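Local coordinates for protein (alpha-2u-globulin) (Rattus norvegicus, PDB 2A2U) that binds small hydrophobic ligands as a lipocalin, among them an inducer of hyaline droplets, at the interface of chains A and B and the interface of chains A and C. Coordinates in Å, arbitrary orientation; residue numbers count along the deposited sequence, not the author numbering. Chains: chain A/B/C, Protein (alpha-2u-globulin).

Contact 1: the interface of chains A and B. Residues chain A 74, 83-87; chain B 35, 65-68.
Alpha-2u-globulin is a lipocalin, and the A–B contact is formed by the outer surface of its beta-barrel: strands 70-78 and 83-92 of chain A meet the end of strand 60-67 of chain B and B:Glu68 just beyond it. The patch is part of a two-fold symmetric interface of the deposited assembly, which may or may not persist in solution. A salt bridge joins the two sides, with the ammonium NZ of A:Lys74 2.9 Å from the carboxylate OD1 of B:Asp65. The two side chains reach for each other tip to tip. A:Lys74 sets out with CG anti to the backbone N and bends at chi3, and its ammonium meets OD1 from above the carboxylate plane, 39° out of it. B:Asp65 turns its own CG beside the backbone N.

Two weak hydrogen bonds run between A:Glu85 and B:Glu68. The amide N of A:Glu85 points fairly straight at the carboxylate OE2 of B:Glu68 over 3.4 Å, and the amide N of B:Glu68 lies 3.4 Å from the main-chain O of A:Glu85. B:Glu68 thus lies against A:Glu85 through both its main chain and its side chain, although B:Glu68 is poorly ordered.

Apolar packing fills in around these links. The methyls of B:Leu67 lie against A:Tyr87 CB, CD1 at 3.9 Å, while its CD2 also meets the aliphatic CG of A:Glu85. A:Glu85 holds CG anti to its backbone N (chi1 -176°) and passes it over the B:Val66–B:Leu67 main chain. The poorly ordered A:Arg84 crosses B:Glu68 obliquely, CG to CG at 3.5 Å, with B:Glu68 CB at the edge of the guanidinium and A:Leu86 CD2 over one face. Guanidinium and carboxylate planes stand 79° apart without a salt bridge; any attraction between them is probably diffuse.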
# COMPACT_ATOMS: atom_id res chain seq x y z
N LYS A 74 -10.56 -6.85 9.11
CA LYS A 74 -11.57 -5.80 8.99
C LYS A 74 -12.03 -5.52 10.40
O LYS A 74 -12.53 -6.40 11.08
CB LYS A 74 -12.75 -6.26 8.15
CG LYS A 74 -13.77 -5.18 8.00
CD LYS A 74 -14.76 -5.53 6.96
CE LYS A 74 -16.15 -5.25 7.47
NZ LYS A 74 -17.18 -5.41 6.42
N CYS A 83 -17.10 5.81 14.96
CA CYS A 83 -16.65 4.49 14.58
C CYS A 83 -16.29 4.40 13.11
O CYS A 83 -17.16 4.35 12.24
CB CYS A 83 -17.74 3.48 14.90
SG CYS A 83 -18.02 3.35 16.71
N ARG A 84 -14.99 4.39 12.84
CA ARG A 84 -14.44 4.31 11.50
C ARG A 84 -14.19 2.84 11.14
O ARG A 84 -13.76 2.05 11.98
CB ARG A 84 -13.16 5.16 11.43
CG ARG A 84 -12.23 4.90 10.26
CD ARG A 84 -11.78 6.20 9.58
NE ARG A 84 -10.93 5.96 8.42
CZ ARG A 84 -9.63 6.27 8.35
NH1 ARG A 84 -9.03 6.85 9.39
NH2 ARG A 84 -8.94 6.01 7.25
N GLU A 85 -14.53 2.47 9.91
CA GLU A 85 -14.36 1.11 9.40
C GLU A 85 -13.03 1.01 8.64
O GLU A 85 -12.79 1.76 7.69
CB GLU A 85 -15.53 0.79 8.46
CG GLU A 85 -15.57 -0.61 7.90
CD GLU A 85 -16.06 -1.63 8.90
OE1 GLU A 85 -17.28 -1.84 9.02
OE2 GLU A 85 -15.21 -2.24 9.57
N LEU A 86 -12.17 0.08 9.04
CA LEU A 86 -10.86 -0.09 8.41
C LEU A 86 -10.58 -1.53 8.01
O LEU A 86 -11.33 -2.43 8.35
CB LEU A 86 -9.75 0.40 9.35
CG LEU A 86 -9.78 1.86 9.78
CD1 LEU A 86 -8.60 2.14 10.69
CD2 LEU A 86 -9.72 2.75 8.55
N TYR A 87 -9.49 -1.74 7.28
CA TYR A 87 -9.09 -3.07 6.84
C TYR A 87 -7.59 -3.06 6.58
O TYR A 87 -7.11 -2.30 5.74
CB TYR A 87 -9.81 -3.47 5.56
CG TYR A 87 -9.64 -4.93 5.17
CD1 TYR A 87 -8.47 -5.38 4.55
CD2 TYR A 87 -10.63 -5.87 5.46
CE1 TYR A 87 -8.28 -6.72 4.22
CE2 TYR A 87 -10.46 -7.22 5.14
CZ TYR A 87 -9.29 -7.64 4.52
OH TYR A 87 -9.12 -8.97 4.20
N ASN B 35 -22.50 -4.52 0.60
CA ASN B 35 -21.72 -5.33 1.52
C ASN B 35 -22.17 -6.78 1.44
O ASN B 35 -23.36 -7.05 1.32
CB ASN B 35 -21.91 -4.83 2.95
CG ASN B 35 -20.60 -4.52 3.64
OD1 ASN B 35 -20.54 -3.66 4.52
ND2 ASN B 35 -19.54 -5.21 3.25
N ASP B 65 -16.50 -5.63 0.76
CA ASP B 65 -16.58 -4.96 2.06
C ASP B 65 -16.74 -3.48 1.85
O ASP B 65 -16.09 -2.90 0.99
CB ASP B 65 -15.33 -5.22 2.89
CG ASP B 65 -15.27 -6.61 3.44
OD1 ASP B 65 -16.20 -6.98 4.18
OD2 ASP B 65 -14.30 -7.33 3.14
N VAL B 66 -17.62 -2.85 2.60
CA VAL B 66 -17.80 -1.42 2.45
C VAL B 66 -17.05 -0.74 3.60
O VAL B 66 -17.41 -0.89 4.76
CB VAL B 66 -19.31 -1.08 2.42
CG1 VAL B 66 -19.51 0.40 2.35
CG2 VAL B 66 -19.95 -1.73 1.20
N LEU B 67 -15.95 -0.06 3.26
CA LEU B 67 -15.09 0.60 4.24
C LEU B 67 -15.21 2.12 4.18
O LEU B 67 -16.09 2.65 3.51
CB LEU B 67 -13.64 0.20 3.96
CG LEU B 67 -13.42 -1.28 3.63
CD1 LEU B 67 -12.04 -1.49 3.06
CD2 LEU B 67 -13.63 -2.14 4.87
N GLU B 68 -14.32 2.83 4.89
CA GLU B 68 -14.35 4.29 4.88
C GLU B 68 -13.82 4.90 3.59
O GLU B 68 -12.63 4.79 3.29
CB GLU B 68 -13.55 4.86 6.04
CG GLU B 68 -14.19 4.65 7.36
CD GLU B 68 -15.51 5.35 7.53
OE1 GLU B 68 -15.77 6.36 6.83
OE2 GLU B 68 -16.31 4.90 8.39

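Contact 2: the interface of chains A and C. Residues chain A 100, 102, 106-108, 125-127; chain C 91-95, 100.
Two copies of one phenylalanine, A:Phe100 and C:Phe100, face each other across the two-fold relation of chains A and C. Each ring carries the CB of the other over one face, displaced toward the rim, and the side chains cross obliquely with their CD2 atoms 3.5 Å apart. Both hold CG anti to the backbone N (chi1 176°). The far tip of A:Phe100 runs on to C:Tyr91, crossing that side chain at about a right angle, with CZ 3.4 Å from C:Tyr91 CB, while its CD1 rim meets the methyl CG2 of C:Thr93. Over one face of the C:Tyr91 ring lies A:Glu102: its CG sits toward the rim, and the carboxylate stacks on the ring with the planes 22° apart, CD being 3.4 Å from CD1 of C:Tyr91. With CG anti to the backbone N, a bend at chi2 (68°) brings the carboxylate over the ring. Water 1 lies 3.1 Å from OE2 of the A:Glu102 carboxylate and also joins its OE1 to the main-chain O of C:Lys92.

Farther along, C:Pro94 is set against strands 106-114 and 119-128. Its CB packs on A:Ile125 CG2 at 3.6 Å, CG reaches A:Phe127 CB, and CD touches A:Thr108. The aliphatic CG of C:Lys92 meets the ring of A:Phe127 at CE2, 3.6 Å away. A:Thr108 OG1, beside its backbone N, meets the carboxylate OE2 of C:Glu95 tip to tip in a weak hydrogen bond of 2.9 Å, and C:Glu95 is poorly ordered. A:Asn126 ND2 donates to A:Asn107 OD1 at 2.9 Å from above the carbonyl plane of A:Asn107, tying the two strands together on the face of the sheet turned away from the proline. The largely apolar patch joins two lipocalin barrels by their outer surfaces in the deposited tetramer and may help to hold that assembly together.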
# COMPACT_ATOMS: atom_id res chain seq x y z
N PHE A 100 3.81 -9.24 9.78
CA PHE A 100 4.12 -7.82 9.87
C PHE A 100 2.97 -6.99 9.35
O PHE A 100 2.37 -7.32 8.33
CB PHE A 100 5.37 -7.46 9.06
CG PHE A 100 5.67 -5.97 9.05
CD1 PHE A 100 6.43 -5.38 10.06
CD2 PHE A 100 5.12 -5.14 8.07
CE1 PHE A 100 6.62 -4.01 10.11
CE2 PHE A 100 5.31 -3.76 8.11
CZ PHE A 100 6.06 -3.20 9.13
N GLU A 102 1.89 -2.63 9.11
CA GLU A 102 2.23 -1.26 9.39
C GLU A 102 0.98 -0.59 9.92
O GLU A 102 -0.02 -0.49 9.23
CB GLU A 102 2.74 -0.55 8.13
CG GLU A 102 3.36 0.83 8.37
CD GLU A 102 4.68 0.78 9.14
OE1 GLU A 102 5.31 -0.29 9.23
OE2 GLU A 102 5.11 1.84 9.64
N GLY A 106 5.72 0.00 13.20
CA GLY A 106 5.97 -1.29 12.60
C GLY A 106 5.56 -2.33 13.61
O GLY A 106 6.05 -2.31 14.74
N ASN A 107 4.67 -3.23 13.22
CA ASN A 107 4.17 -4.26 14.13
C ASN A 107 4.55 -5.67 13.74
O ASN A 107 4.44 -6.06 12.59
CB ASN A 107 2.65 -4.20 14.22
CG ASN A 107 2.13 -2.86 14.67
OD1 ASN A 107 2.22 -2.53 15.85
ND2 ASN A 107 1.56 -2.10 13.75
N THR A 108 4.93 -6.45 14.74
CA THR A 108 5.26 -7.84 14.55
C THR A 108 4.36 -8.61 15.51
O THR A 108 4.33 -8.32 16.71
CB THR A 108 6.74 -8.10 14.86
OG1 THR A 108 7.52 -7.77 13.71
CG2 THR A 108 6.98 -9.55 15.22
N ILE A 125 4.10 -6.82 19.14
CA ILE A 125 5.12 -5.87 19.57
C ILE A 125 5.07 -4.71 18.59
O ILE A 125 5.02 -4.92 17.38
CB ILE A 125 6.53 -6.46 19.55
CG1 ILE A 125 6.57 -7.78 20.31
CG2 ILE A 125 7.50 -5.49 20.21
CD1 ILE A 125 7.87 -8.52 20.12
N ASN A 126 5.11 -3.49 19.09
CA ASN A 126 5.06 -2.32 18.23
C ASN A 126 6.34 -1.49 18.29
O ASN A 126 6.96 -1.40 19.34
CB ASN A 126 3.86 -1.45 18.63
CG ASN A 126 3.85 -0.11 17.94
OD1 ASN A 126 4.51 0.83 18.39
ND2 ASN A 126 3.10 0.01 16.85
N PHE A 127 6.78 -0.97 17.15
CA PHE A 127 7.96 -0.12 17.11
C PHE A 127 7.63 1.20 16.43
O PHE A 127 7.12 1.22 15.31
CB PHE A 127 9.11 -0.77 16.35
CG PHE A 127 10.27 0.14 16.15
CD1 PHE A 127 11.26 0.25 17.11
CD2 PHE A 127 10.32 0.96 15.02
CE1 PHE A 127 12.28 1.16 16.95
CE2 PHE A 127 11.33 1.87 14.86
CZ PHE A 127 12.32 1.98 15.83
N TYR C 91 9.78 -1.17 5.95
CA TYR C 91 9.51 -0.70 7.30
C TYR C 91 10.36 -1.33 8.37
O TYR C 91 10.68 -2.51 8.30
CB TYR C 91 8.07 -0.97 7.62
CG TYR C 91 7.16 -0.34 6.64
CD1 TYR C 91 6.94 1.03 6.66
CD2 TYR C 91 6.53 -1.10 5.68
CE1 TYR C 91 6.11 1.63 5.73
CE2 TYR C 91 5.70 -0.52 4.75
CZ TYR C 91 5.49 0.85 4.78
OH TYR C 91 4.67 1.44 3.84
N LYS C 92 10.68 -0.55 9.39
CA LYS C 92 11.48 -1.03 10.50
C LYS C 92 10.59 -1.88 11.40
O LYS C 92 9.46 -1.50 11.69
CB LYS C 92 12.05 0.16 11.28
CG LYS C 92 12.96 -0.21 12.42
CD LYS C 92 14.28 -0.78 11.95
CE LYS C 92 14.68 -1.98 12.79
NZ LYS C 92 14.69 -1.67 14.25
N THR C 93 11.07 -3.06 11.79
CA THR C 93 10.30 -3.95 12.65
C THR C 93 10.84 -3.89 14.07
O THR C 93 11.91 -3.33 14.31
CB THR C 93 10.34 -5.41 12.14
OG1 THR C 93 11.57 -6.02 12.52
CG2 THR C 93 10.20 -5.46 10.64
N PRO C 94 10.09 -4.45 15.04
CA PRO C 94 10.54 -4.44 16.44
C PRO C 94 11.78 -5.29 16.76
O PRO C 94 12.31 -5.17 17.86
CB PRO C 94 9.31 -4.94 17.20
CG PRO C 94 8.16 -4.58 16.32
CD PRO C 94 8.69 -4.86 14.95
N GLU C 95 12.22 -6.16 15.85
CA GLU C 95 13.41 -7.00 16.10
C GLU C 95 14.71 -6.37 15.55
O GLU C 95 14.85 -6.21 14.34
CB GLU C 95 13.22 -8.42 15.54
CG GLU C 95 11.86 -8.74 14.89
CD GLU C 95 10.70 -8.85 15.87
OE1 GLU C 95 10.78 -9.62 16.85
OE2 GLU C 95 9.68 -8.17 15.64
N PHE C 100 11.19 -4.85 6.92
CA PHE C 100 10.30 -5.69 6.14
C PHE C 100 9.87 -4.97 4.87
O PHE C 100 9.58 -3.78 4.90
CB PHE C 100 9.03 -6.06 6.92
CG PHE C 100 8.03 -6.85 6.10
CD1 PHE C 100 8.11 -8.23 6.01
CD2 PHE C 100 7.05 -6.19 5.35
CE1 PHE C 100 7.25 -8.95 5.18
CE2 PHE C 100 6.19 -6.90 4.52
CZ PHE C 100 6.29 -8.28 4.44
O HOH W 1 7.76 0.92 10.95

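The centres of contact 1 and contact 2, taken over their C-alpha atoms, are about 23 Å apart, so chain A meets chains B and C through separate patches. Strand 83-92 serves both: chain A contributes its beginning to contact 1, whereas chain C contributes its end to contact 2, together with the loop that follows. Since the chains are copies and both interfaces are two-fold symmetric, each subunit can use one strand toward two different neighbours. Two such pairings would suit the four-chain deposited assembly, which need not be the form in solution.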